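Local coordinates for kelch domain-containing protein (Colletotrichum graminicola M1.001, PDB 5C86), which probably oxidises alcohols as a copper-dependent enzyme of the galactose oxidase and glyoxal oxidase family, built on a kelch beta-propeller, at residues D249-N253 with Y276-F280. Numbering follows the deposited sequence.
Sequences DSTSN and YNRGF
The touching parts of two loop segments, S250 to S252 and Y276 to G279, run roughly antiparallel, 141° apart, with S252 opposite N277 (CA to CA 3.9 Å) and S250 opposite G279 (5.2 Å). S250-T251 and Y276-G279 are extended; S252 (psi 22°) leaves that conformation and F280 turns with positive phi. R278 N donates to T251 O at 3.0 Å, and the same T251 O receives a CA-H...O contact from N277 CA at 3.2 Å. N277 (chi1 p) brings ND2 to S250 O (3.0 Å) and to a water 3.0 Å away, which makes a weak bond to D249 OD1; OD1 of N277 pairs with Q298. S250 CB approaches G279 N at 3.3 Å, and a CB on G279 would come tight, 3.4 Å from S250 CB, while S250 OG bonds to M297 O. T251, its CB pointing away, closes an ST turn, OG1 accepting from N253 N at 3.1 Å. R278 CB also points away; its guanidinium hydrogen-bonds to T311 O and salt-bridges E313. The loop before strand 254-258 thus meets the link between kelch propeller blades through backbone carbonyls, each given an N-H donor, so the junction is essentially polar.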
loop_
_atom_site.group_PDB
_atom_site.type_symbol
_atom_site.label_atom_id
_atom_site.label_comp_id
_atom_site.label_asym_id
_atom_site.label_seq_id
_atom_site.Cartn_x
_atom_site.Cartn_y
_atom_site.Cartn_z
ATOM N N ASP A 249 -18.101 -13.212 -9.812
ATOM C CA ASP A 249 -16.772 -13.481 -10.419
ATOM C C ASP A 249 -16.044 -12.154 -10.461
ATOM O O ASP A 249 -16.638 -11.153 -10.852
ATOM C CB ASP A 249 -16.851 -14.045 -11.835
ATOM C CG ASP A 249 -17.232 -15.514 -11.835
ATOM O OD1 ASP A 249 -16.627 -16.324 -11.079
ATOM O OD2 ASP A 249 -18.092 -15.870 -12.618
ATOM N N SER A 250 -14.794 -12.151 -10.019
ATOM C CA SER A 250 -13.966 -10.957 -10.170
ATOM C C SER A 250 -13.699 -10.767 -11.666
ATOM O O SER A 250 -13.929 -11.626 -12.515
ATOM C CB SER A 250 -12.680 -11.162 -9.427
ATOM O OG SER A 250 -11.927 -12.263 -9.917
ATOM N N THR A 251 -13.149 -9.616 -11.978
ATOM C CA THR A 251 -12.731 -9.321 -13.361
ATOM C C THR A 251 -11.232 -9.252 -13.538
ATOM O O THR A 251 -10.465 -9.268 -12.565
ATOM C CB THR A 251 -13.277 -7.979 -13.854
ATOM O OG1 THR A 251 -12.476 -6.888 -13.353
ATOM C CG2 THR A 251 -14.697 -7.800 -13.533
ATOM N N SER A 252 -10.829 -9.156 -14.807
ATOM C CA SER A 252 -9.486 -8.953 -15.189
ATOM C C SER A 252 -9.378 -7.564 -15.842
ATOM O O SER A 252 -8.435 -7.322 -16.610
ATOM C CB SER A 252 -8.962 -10.068 -16.123
ATOM O OG SER A 252 -9.864 -10.226 -17.240
ATOM N N ASN A 253 -10.312 -6.674 -15.549
ATOM C CA ASN A 253 -10.300 -5.351 -16.158
ATOM C C ASN A 253 -9.137 -4.535 -15.620
ATOM O O ASN A 253 -8.799 -4.552 -14.442
ATOM C CB ASN A 253 -11.590 -4.589 -15.905
ATOM C CG ASN A 253 -12.803 -5.198 -16.583
ATOM O OD1 ASN A 253 -12.712 -6.045 -17.461
ATOM N ND2 ASN A 253 -13.918 -4.727 -16.205
ATOM N N TYR A 276 -5.617 -13.144 -15.818
ATOM C CA TYR A 276 -6.267 -13.776 -14.672
ATOM C C TYR A 276 -7.162 -12.807 -13.962
ATOM O O TYR A 276 -6.679 -11.760 -13.466
ATOM C CB TYR A 276 -5.188 -14.319 -13.758
ATOM C CG TYR A 276 -4.283 -15.322 -14.397
ATOM C CD1 TYR A 276 -4.770 -16.597 -14.760
ATOM C CD2 TYR A 276 -2.931 -15.044 -14.637
ATOM C CE1 TYR A 276 -3.940 -17.503 -15.371
ATOM C CE2 TYR A 276 -2.123 -15.948 -15.232
ATOM C CZ TYR A 276 -2.635 -17.177 -15.583
ATOM O OH TYR A 276 -1.791 -18.100 -16.215
ATOM N N ASN A 277 -8.440 -13.109 -13.875
ATOM C CA ASN A 277 -9.381 -12.282 -13.085
ATOM C C ASN A 277 -9.130 -12.467 -11.584
ATOM O O ASN A 277 -8.823 -13.576 -11.119
ATOM C CB ASN A 277 -10.801 -12.547 -13.422
ATOM C CG ASN A 277 -11.198 -14.026 -13.319
ATOM O OD1 ASN A 277 -10.456 -14.924 -13.699
ATOM N ND2 ASN A 277 -12.408 -14.252 -12.798
ATOM N N ARG A 278 -9.059 -11.350 -10.864
ATOM C CA ARG A 278 -8.684 -11.381 -9.443
ATOM C C ARG A 278 -9.523 -10.522 -8.570
ATOM O O ARG A 278 -9.687 -9.298 -8.828
ATOM C CB ARG A 278 -7.252 -10.865 -9.241
ATOM C CG ARG A 278 -6.196 -11.650 -10.032
ATOM C CD ARG A 278 -4.817 -10.997 -9.893
ATOM N NE ARG A 278 -3.883 -11.406 -10.936
ATOM C CZ ARG A 278 -3.063 -12.445 -10.893
ATOM N NH1 ARG A 278 -2.995 -13.190 -9.821
ATOM N NH2 ARG A 278 -2.290 -12.715 -11.936
ATOM N N GLY A 279 -10.016 -11.101 -7.465
ATOM C CA GLY A 279 -10.566 -10.392 -6.313
ATOM C C GLY A 279 -9.758 -10.784 -5.085
ATOM O O GLY A 279 -9.378 -11.959 -4.913
ATOM N N PHE A 280 -9.426 -9.780 -4.290
ATOM C CA PHE A 280 -8.567 -9.980 -3.080
ATOM C C PHE A 280 -7.085 -10.140 -3.409
ATOM O O PHE A 280 -6.296 -10.555 -2.545
ATOM C CB PHE A 280 -9.030 -11.126 -2.113
ATOM C CG PHE A 280 -10.500 -11.114 -1.792
ATOM C CD1 PHE A 280 -11.166 -9.977 -1.352
ATOM C CD2 PHE A 280 -11.265 -12.275 -1.988
ATOM C CE1 PHE A 280 -12.534 -9.983 -1.116
ATOM C CE2 PHE A 280 -12.644 -12.259 -1.733
ATOM C CZ PHE A 280 -13.265 -11.098 -1.348
HETATM O O HOH W 1 -14.195 -16.630 -13.276
#